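PDB 1HJS: beta-1,4-galactanase from Thielavia heterothallica, which hydrolyses beta-1,4-galactosidic linkages in type I arabinogalactans, as an endo-acting family 53 glycoside hydrolase of clan GH-A with a TIM-barrel fold. Local coordinates for residues 21-27 with 316-322; 248-252 with 267-273. One frame throughout, in Å; residues are numbered along the deposited sequence.

Contact 1 (21-27 with 316-322); sequences SYKNTNG and FSQSGQA
Lys23 and Gln321 face each other in a single beta bridge that joins two loops of the TIM barrel, one between helices 12-17 and 32-38, the other following the last barrel strand, 290-296. The evidence is a pair of backbone bonds, Lys23 N to Gly320 O (2.8 Å) and Ala322 N to Lys23 O (2.9 Å), the second nearly straight with 170° at the hydrogen. The side chain of Lys23 runs extended and then bends at its last torsion, which turns the ammonium back between two carbonyls. NZ donates to Ser319 O at 2.9 Å and to Ser21 O within its own loop, so the ammonium is shared by one carbonyl from each segment, Ser319 O and Ser21 O, whose oxygens lie 3.5 Å apart. A water adds a second link, accepting from Ser21 N and donating to Ser319 O. Next to the bridge, the edge of the Tyr22 ring is directed at the face of Phe316 in an offset edge-to-face pair, centroids 5.5 Å apart and planes at 75°; Tyr22 CD1 makes the approach, 3.9 Å from Phe316 CD2. Leu32 of helix 32-38 touches both rings, and the Tyr22 hydroxyl is hydrogen-bonded to Ala299 O. Gly320 closes a type I turn from Ser317, where the Ser317 hydroxyl oxygen accepts a hydrogen bond from Gln321 N. At the far end Thr25 lays its methyl CG2 against Ala322. Gln321 reaches across the type I turn 24-27 with CG anti to the backbone N (chi1 -179°) and the chain straight beyond it, passing Asn24 O with CG; its amide NE2 ends 3.0 Å from Thr25 O in a weak, bent hydrogen bond.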
ATOM      1  N   SER A  21      12.352 -17.767 -10.477  1.00 18.98           N
ATOM      2  CA  SER A  21      12.728 -17.240 -11.781  1.00 19.50           C
ATOM      3  C   SER A  21      11.443 -16.793 -12.455  1.00 19.16           C
ATOM      4  O   SER A  21      10.662 -17.623 -12.916  1.00 18.57           O
ATOM      5  CB  SER A  21      13.404 -18.325 -12.619  1.00 20.72           C
ATOM      6  OG  SER A  21      13.575 -17.883 -13.952  1.00 23.06           O
ATOM      7  N   TYR A  22      11.221 -15.485 -12.508  1.00 18.79           N
ATOM      8  CA  TYR A  22      10.006 -14.954 -13.104  1.00 18.53           C
ATOM      9  C   TYR A  22       9.981 -15.002 -14.620  1.00 19.41           C
ATOM     10  O   TYR A  22      10.994 -14.776 -15.285  1.00 19.60           O
ATOM     11  CB  TYR A  22       9.769 -13.529 -12.609  1.00 17.36           C
ATOM     12  CG  TYR A  22       9.421 -13.479 -11.139  1.00 16.25           C
ATOM     13  CD1 TYR A  22       8.212 -14.001 -10.675  1.00 15.99           C
ATOM     14  CD2 TYR A  22      10.304 -12.931 -10.210  1.00 15.70           C
ATOM     15  CE1 TYR A  22       7.889 -13.976  -9.316  1.00 14.48           C
ATOM     16  CE2 TYR A  22       9.992 -12.901  -8.850  1.00 15.28           C
ATOM     17  CZ  TYR A  22       8.781 -13.424  -8.410  1.00 15.10           C
ATOM     18  OH  TYR A  22       8.455 -13.374  -7.067  1.00 14.34           O
ATOM     19  N   LYS A  23       8.803 -15.292 -15.157  1.00 20.19           N
ATOM     20  CA  LYS A  23       8.620 -15.399 -16.593  1.00 21.36           C
ATOM     21  C   LYS A  23       7.379 -14.656 -17.037  1.00 22.08           C
ATOM     22  O   LYS A  23       6.394 -14.553 -16.291  1.00 21.11           O
ATOM     23  CB  LYS A  23       8.508 -16.875 -16.979  1.00 21.68           C
ATOM     24  CG  LYS A  23       9.601 -17.734 -16.359  1.00 22.68           C
ATOM     25  CD  LYS A  23       9.341 -19.216 -16.562  1.00 23.96           C
ATOM     26  CE  LYS A  23      10.376 -20.069 -15.838  1.00 24.83           C
ATOM     27  NZ  LYS A  23      10.310 -19.924 -14.356  1.00 24.85           N
ATOM     28  N   ASN A  24       7.447 -14.141 -18.260  1.00 23.20           N
ATOM     29  CA  ASN A  24       6.332 -13.419 -18.841  1.00 25.52           C
ATOM     30  C   ASN A  24       5.274 -14.432 -19.242  1.00 26.22           C
ATOM     31  O   ASN A  24       5.469 -15.636 -19.086  1.00 25.86           O
ATOM     32  CB  ASN A  24       6.780 -12.617 -20.070  1.00 26.31           C
ATOM     33  CG  ASN A  24       7.368 -13.493 -21.170  1.00 27.97           C
ATOM     34  OD1 ASN A  24       6.826 -14.551 -21.502  1.00 28.72           O
ATOM     35  ND2 ASN A  24       8.476 -13.042 -21.753  1.00 28.00           N
ATOM     36  N   THR A  25       4.160 -13.937 -19.766  1.00 27.73           N
ATOM     37  CA  THR A  25       3.065 -14.796 -20.179  1.00 29.46           C
ATOM     38  C   THR A  25       3.409 -15.826 -21.267  1.00 30.27           C
ATOM     39  O   THR A  25       2.719 -16.835 -21.391  1.00 30.57           O
ATOM     40  CB  THR A  25       1.846 -13.941 -20.599  1.00 29.91           C
ATOM     41  OG1 THR A  25       2.265 -12.905 -21.496  1.00 30.59           O
ATOM     42  CG2 THR A  25       1.207 -13.299 -19.371  1.00 30.00           C
ATOM     43  N   ASN A  26       4.465 -15.586 -22.047  1.00 31.14           N
ATOM     44  CA  ASN A  26       4.874 -16.544 -23.084  1.00 32.18           C
ATOM     45  C   ASN A  26       5.738 -17.606 -22.422  1.00 32.22           C
ATOM     46  O   ASN A  26       6.105 -18.604 -23.044  1.00 32.88           O
ATOM     47  CB  ASN A  26       5.745 -15.900 -24.168  1.00 33.30           C
ATOM     48  CG  ASN A  26       5.132 -14.661 -24.772  1.00 34.20           C
ATOM     49  OD1 ASN A  26       5.821 -13.658 -24.957  1.00 34.98           O
ATOM     50  ND2 ASN A  26       3.849 -14.722 -25.107  1.00 34.87           N
ATOM     51  N   GLY A  27       6.091 -17.368 -21.166  1.00 31.37           N
ATOM     52  CA  GLY A  27       6.930 -18.312 -20.459  1.00 30.43           C
ATOM     53  C   GLY A  27       8.402 -17.987 -20.630  1.00 29.67           C
ATOM     54  O   GLY A  27       9.259 -18.836 -20.387  1.00 29.63           O
ATOM     55  N   PHE A 316       0.720 -15.149 -10.464  1.00 12.29           N
ATOM     56  CA  PHE A 316       1.810 -15.871 -11.118  1.00 13.23           C
ATOM     57  C   PHE A 316       1.686 -17.352 -10.772  1.00 13.62           C
ATOM     58  O   PHE A 316       1.196 -17.700  -9.697  1.00 13.12           O
ATOM     59  CB  PHE A 316       3.172 -15.366 -10.628  1.00 12.76           C
ATOM     60  CG  PHE A 316       3.595 -14.057 -11.230  1.00 12.48           C
ATOM     61  CD1 PHE A 316       2.964 -12.871 -10.873  1.00 12.43           C
ATOM     62  CD2 PHE A 316       4.623 -14.015 -12.167  1.00 12.80           C
ATOM     63  CE1 PHE A 316       3.348 -11.658 -11.439  1.00 12.64           C
ATOM     64  CE2 PHE A 316       5.019 -12.808 -12.741  1.00 12.99           C
ATOM     65  CZ  PHE A 316       4.379 -11.623 -12.377  1.00 13.38           C
ATOM     66  N   SER A 317       2.134 -18.220 -11.674  1.00 14.52           N
ATOM     67  CA  SER A 317       2.076 -19.659 -11.422  1.00 16.21           C
ATOM     68  C   SER A 317       3.112 -19.994 -10.358  1.00 17.20           C
ATOM     69  O   SER A 317       3.959 -19.166 -10.028  1.00 16.98           O
ATOM     70  CB  SER A 317       2.400 -20.449 -12.694  1.00 15.92           C
ATOM     71  OG  SER A 317       3.773 -20.343 -13.009  1.00 16.46           O
ATOM     72  N   GLN A 318       3.054 -21.210  -9.828  1.00 18.25           N
ATOM     73  CA  GLN A 318       4.011 -21.608  -8.805  1.00 20.02           C
ATOM     74  C   GLN A 318       5.421 -21.754  -9.361  1.00 20.16           C
ATOM     75  O   GLN A 318       6.379 -21.894  -8.603  1.00 20.99           O
ATOM     76  CB  GLN A 318       3.557 -22.902  -8.127  1.00 21.64           C
ATOM     77  CG  GLN A 318       2.397 -22.688  -7.164  1.00 23.70           C
ATOM     78  CD  GLN A 318       2.752 -21.735  -6.025  1.00 25.24           C
ATOM     79  OE1 GLN A 318       3.598 -22.045  -5.184  1.00 26.83           O
ATOM     80  NE2 GLN A 318       2.112 -20.570  -6.000  1.00 24.57           N
ATOM     81  N   SER A 319       5.552 -21.705 -10.683  1.00 20.32           N
ATOM     82  CA  SER A 319       6.865 -21.803 -11.315  1.00 20.76           C
ATOM     83  C   SER A 319       7.388 -20.400 -11.623  1.00 20.32           C
ATOM     84  O   SER A 319       8.492 -20.240 -12.145  1.00 20.86           O
ATOM     85  CB  SER A 319       6.791 -22.634 -12.601  1.00 20.70           C
ATOM     86  OG  SER A 319       6.002 -21.994 -13.587  1.00 23.66           O
ATOM     87  N   GLY A 320       6.583 -19.387 -11.309  1.00 19.40           N
ATOM     88  CA  GLY A 320       7.002 -18.014 -11.533  1.00 18.80           C
ATOM     89  C   GLY A 320       6.557 -17.364 -12.829  1.00 18.22           C
ATOM     90  O   GLY A 320       7.069 -16.306 -13.200  1.00 17.82           O
ATOM     91  N   GLN A 321       5.603 -17.977 -13.520  1.00 17.89           N
ATOM     92  CA  GLN A 321       5.125 -17.416 -14.778  1.00 17.82           C
ATOM     93  C   GLN A 321       3.873 -16.564 -14.588  1.00 17.03           C
ATOM     94  O   GLN A 321       2.904 -16.990 -13.963  1.00 16.24           O
ATOM     95  CB  GLN A 321       4.839 -18.533 -15.782  1.00 19.16           C
ATOM     96  CG  GLN A 321       4.362 -18.028 -17.133  1.00 20.96           C
ATOM     97  CD  GLN A 321       4.208 -19.142 -18.151  1.00 22.57           C
ATOM     98  OE1 GLN A 321       4.284 -20.325 -17.811  1.00 24.38           O
ATOM     99  NE2 GLN A 321       3.983 -18.771 -19.408  1.00 24.14           N
ATOM    100  N   ALA A 322       3.899 -15.358 -15.139  1.00 16.46           N
ATOM    101  CA  ALA A 322       2.763 -14.457 -15.027  1.00 16.13           C
ATOM    102  C   ALA A 322       1.514 -15.101 -15.614  1.00 16.11           C
ATOM    103  O   ALA A 322       1.558 -15.697 -16.693  1.00 15.47           O
ATOM    104  CB  ALA A 322       3.064 -13.148 -15.745  1.00 16.04           C
TER
HETATM  105  O   HOH W   1      10.833 -20.279 -10.491  1.00 17.47           O

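Contact 2 (248-252 with 267-273); sequences WPISC and PFSPEGQ
Two side-chain hydrogen bonds cross between Trp248 and residues 267-273, one in each direction. Gln273 NE2 donates to Trp248 O at 2.8 Å, with 172° at the hydrogen and the acceptor lying in the plane of the amide. This amide has further partners: NE2 also donates to Thr314 O, and OE1 is hydrogen-bonded to the Ser325 hydroxyl, which together fix how the buried group is rotated. In return Trp248 NE1 donates to Pro267 O at 3.0 Å; the oxygen sits near the indole plane, whereas the nitrogen stands above the plane of the carbonyl. Carrying CG opposite the backbone N (chi1 -176°), Trp248 extends its indole toward residues 267-273, and CD1 packs 3.5 Å from Gln273 N.

These bonds belong to the loop that leaves barrel strand 240-245 and returns to helix 270-285, part of a beta-alpha unit of the TIM barrel. Ser269 is the N-cap of that helix, its hydroxyl accepting from Gly272 N. In the backbone of the same loop, Ile250 and Ser251 form a classic beta bulge opposite Asp312.

Apolar contacts gather round the Phe268 ring. Cys252 CB lies over one face, 3.8 Å from the ring centroid and close to the ring normal, a CH-pi contact beside the disulfide to Cys310. Pro249 CG reaches CD1 of the same ring at 3.4 Å, while Trp248 meets Phe268 obliquely through CZ2 and CE1, the ring planes inclined by 41°. Phe259 contacts both aromatic residues, and Phe276 stacks on Trp248. On the glutamine side, Ile250 places its CG2 methyl against the amide, 3.2 Å from Gln273 CD.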
ATOM      1  N   TRP A 248      -7.591 -10.840  -5.029  1.00 12.13           N
ATOM      2  CA  TRP A 248      -8.721 -11.662  -5.456  1.00 12.52           C
ATOM      3  C   TRP A 248      -8.102 -13.035  -5.676  1.00 13.07           C
ATOM      4  O   TRP A 248      -7.088 -13.170  -6.361  1.00 12.92           O
ATOM      5  CB  TRP A 248      -9.397 -11.187  -6.739  1.00 12.12           C
ATOM      6  CG  TRP A 248     -10.593 -12.061  -7.016  1.00 11.62           C
ATOM      7  CD1 TRP A 248     -10.646 -13.138  -7.856  1.00 11.84           C
ATOM      8  CD2 TRP A 248     -11.864 -12.008  -6.355  1.00 12.16           C
ATOM      9  NE1 TRP A 248     -11.871 -13.758  -7.756  1.00 11.91           N
ATOM     10  CE2 TRP A 248     -12.637 -13.086  -6.842  1.00 12.26           C
ATOM     11  CE3 TRP A 248     -12.424 -11.154  -5.390  1.00 12.01           C
ATOM     12  CZ2 TRP A 248     -13.944 -13.336  -6.400  1.00 12.56           C
ATOM     13  CZ3 TRP A 248     -13.723 -11.401  -4.950  1.00 12.74           C
ATOM     14  CH2 TRP A 248     -14.468 -12.486  -5.457  1.00 12.52           C
ATOM     15  N   PRO A 249      -8.705 -14.076  -5.094  1.00 13.73           N
ATOM     16  CA  PRO A 249      -8.147 -15.417  -5.249  1.00 13.68           C
ATOM     17  C   PRO A 249      -8.377 -16.188  -6.535  1.00 14.46           C
ATOM     18  O   PRO A 249      -9.416 -16.053  -7.190  1.00 14.33           O
ATOM     19  CB  PRO A 249      -8.713 -16.154  -4.034  1.00 13.94           C
ATOM     20  CG  PRO A 249     -10.055 -15.553  -3.880  1.00 14.67           C
ATOM     21  CD  PRO A 249      -9.851 -14.073  -4.163  1.00 13.71           C
ATOM     22  N   ILE A 250      -7.376 -16.986  -6.898  1.00 14.81           N
ATOM     23  CA  ILE A 250      -7.488 -17.863  -8.054  1.00 16.09           C
ATOM     24  C   ILE A 250      -7.849 -19.215  -7.436  1.00 16.25           C
ATOM     25  O   ILE A 250      -8.159 -20.178  -8.131  1.00 16.60           O
ATOM     26  CB  ILE A 250      -6.166 -17.974  -8.863  1.00 16.51           C
ATOM     27  CG1 ILE A 250      -5.007 -18.384  -7.964  1.00 16.58           C
ATOM     28  CG2 ILE A 250      -5.880 -16.655  -9.560  1.00 16.11           C
ATOM     29  CD1 ILE A 250      -3.699 -18.559  -8.724  1.00 17.36           C
ATOM     30  N   SER A 251      -7.814 -19.259  -6.107  1.00 16.21           N
ATOM     31  CA  SER A 251      -8.159 -20.462  -5.357  1.00 16.67           C
ATOM     32  C   SER A 251      -8.486 -20.117  -3.907  1.00 16.66           C
ATOM     33  O   SER A 251      -7.687 -19.485  -3.217  1.00 15.45           O
ATOM     34  CB  SER A 251      -7.012 -21.476  -5.402  1.00 17.18           C
ATOM     35  OG  SER A 251      -7.363 -22.658  -4.703  1.00 19.19           O
ATOM     36  N   CYS A 252      -9.671 -20.514  -3.452  1.00 16.60           N
ATOM     37  CA  CYS A 252     -10.091 -20.251  -2.079  1.00 16.84           C
ATOM     38  C   CYS A 252     -11.035 -21.345  -1.599  1.00 17.90           C
ATOM     39  O   CYS A 252     -12.216 -21.098  -1.361  1.00 18.01           O
ATOM     40  CB  CYS A 252     -10.814 -18.903  -1.952  1.00 16.49           C
ATOM     41  SG  CYS A 252     -10.904 -18.433  -0.193  1.00 14.38           S
ATOM     42  N   PRO A 267     -15.794 -15.812 -10.152  1.00 18.45           N
ATOM     43  CA  PRO A 267     -15.114 -17.079  -9.882  1.00 17.97           C
ATOM     44  C   PRO A 267     -13.691 -16.910  -9.367  1.00 17.87           C
ATOM     45  O   PRO A 267     -13.063 -15.870  -9.575  1.00 17.10           O
ATOM     46  CB  PRO A 267     -15.141 -17.770 -11.241  1.00 18.86           C
ATOM     47  CG  PRO A 267     -14.959 -16.614 -12.183  1.00 18.59           C
ATOM     48  CD  PRO A 267     -15.904 -15.572 -11.603  1.00 18.88           C
ATOM     49  N   PHE A 268     -13.196 -17.937  -8.680  1.00 17.02           N
ATOM     50  CA  PHE A 268     -11.829 -17.921  -8.177  1.00 17.10           C
ATOM     51  C   PHE A 268     -10.990 -18.493  -9.308  1.00 16.82           C
ATOM     52  O   PHE A 268     -10.867 -19.715  -9.450  1.00 16.32           O
ATOM     53  CB  PHE A 268     -11.694 -18.795  -6.928  1.00 17.17           C
ATOM     54  CG  PHE A 268     -12.532 -18.333  -5.775  1.00 17.78           C
ATOM     55  CD1 PHE A 268     -12.644 -16.976  -5.482  1.00 17.52           C
ATOM     56  CD2 PHE A 268     -13.197 -19.250  -4.968  1.00 17.61           C
ATOM     57  CE1 PHE A 268     -13.407 -16.539  -4.400  1.00 18.03           C
ATOM     58  CE2 PHE A 268     -13.965 -18.823  -3.882  1.00 18.20           C
ATOM     59  CZ  PHE A 268     -14.070 -17.465  -3.598  1.00 17.96           C
ATOM     60  N   SER A 269     -10.439 -17.599 -10.122  1.00 16.01           N
ATOM     61  CA  SER A 269      -9.629 -17.977 -11.269  1.00 16.32           C
ATOM     62  C   SER A 269      -8.982 -16.710 -11.812  1.00 16.20           C
ATOM     63  O   SER A 269      -9.328 -15.610 -11.394  1.00 15.98           O
ATOM     64  CB  SER A 269     -10.521 -18.569 -12.354  1.00 16.15           C
ATOM     65  OG  SER A 269     -11.440 -17.592 -12.818  1.00 15.43           O
ATOM     66  N   PRO A 270      -8.036 -16.849 -12.749  1.00 16.63           N
ATOM     67  CA  PRO A 270      -7.394 -15.653 -13.306  1.00 16.83           C
ATOM     68  C   PRO A 270      -8.441 -14.745 -13.945  1.00 16.88           C
ATOM     69  O   PRO A 270      -8.365 -13.521 -13.840  1.00 16.95           O
ATOM     70  CB  PRO A 270      -6.419 -16.231 -14.327  1.00 16.83           C
ATOM     71  CG  PRO A 270      -6.011 -17.527 -13.680  1.00 17.26           C
ATOM     72  CD  PRO A 270      -7.343 -18.071 -13.197  1.00 17.28           C
ATOM     73  N   GLU A 271      -9.420 -15.355 -14.609  1.00 16.44           N
ATOM     74  CA  GLU A 271     -10.488 -14.598 -15.255  1.00 16.48           C
ATOM     75  C   GLU A 271     -11.244 -13.809 -14.187  1.00 15.58           C
ATOM     76  O   GLU A 271     -11.592 -12.641 -14.384  1.00 15.62           O
ATOM     77  CB  GLU A 271     -11.456 -15.545 -15.975  1.00 17.56           C
ATOM     78  CG  GLU A 271     -10.887 -16.266 -17.199  1.00 19.88           C
ATOM     79  CD  GLU A 271      -9.765 -17.247 -16.875  1.00 21.35           C
ATOM     80  OE1 GLU A 271      -9.850 -17.948 -15.845  1.00 21.14           O
ATOM     81  OE2 GLU A 271      -8.803 -17.331 -17.670  1.00 22.26           O
ATOM     82  N   GLY A 272     -11.500 -14.465 -13.059  1.00 14.81           N
ATOM     83  CA  GLY A 272     -12.197 -13.820 -11.960  1.00 14.01           C
ATOM     84  C   GLY A 272     -11.385 -12.659 -11.411  1.00 13.95           C
ATOM     85  O   GLY A 272     -11.945 -11.615 -11.066  1.00 13.39           O
ATOM     86  N   GLN A 273     -10.067 -12.837 -11.320  1.00 13.52           N
ATOM     87  CA  GLN A 273      -9.200 -11.771 -10.826  1.00 13.99           C
ATOM     88  C   GLN A 273      -9.306 -10.532 -11.700  1.00 13.76           C
ATOM     89  O   GLN A 273      -9.381  -9.413 -11.193  1.00 13.92           O
ATOM     90  CB  GLN A 273      -7.731 -12.201 -10.813  1.00 14.13           C
ATOM     91  CG  GLN A 273      -7.354 -13.236  -9.790  1.00 14.95           C
ATOM     92  CD  GLN A 273      -5.849 -13.433  -9.734  1.00 14.74           C
ATOM     93  OE1 GLN A 273      -5.190 -13.526 -10.772  1.00 14.47           O
ATOM     94  NE2 GLN A 273      -5.301 -13.500  -8.528  1.00 13.46           N
TER

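Overall arrangement
From the N terminus, the chain forms barrel strand 4-8 and helix 12-17 before entering segment 21-27. It then completes the other seven barrel strands before 316-322 returns to that early loop, so contact 1 closes a loop spanning most of the chain and ties the first beta-alpha region to the segment after the last strand. Within this span, contact 2 closes a far shorter excursion, 248-252 with 267-273, between strand 240-245 and helix 270-285. The contacts are thus nested, not crossed. The centres of contact 1 and contact 2 lie about 17 Å apart, on the same side of the chain's centre. The nearest atoms of contact 1 and contact 2 are about 5 Å apart, without touching.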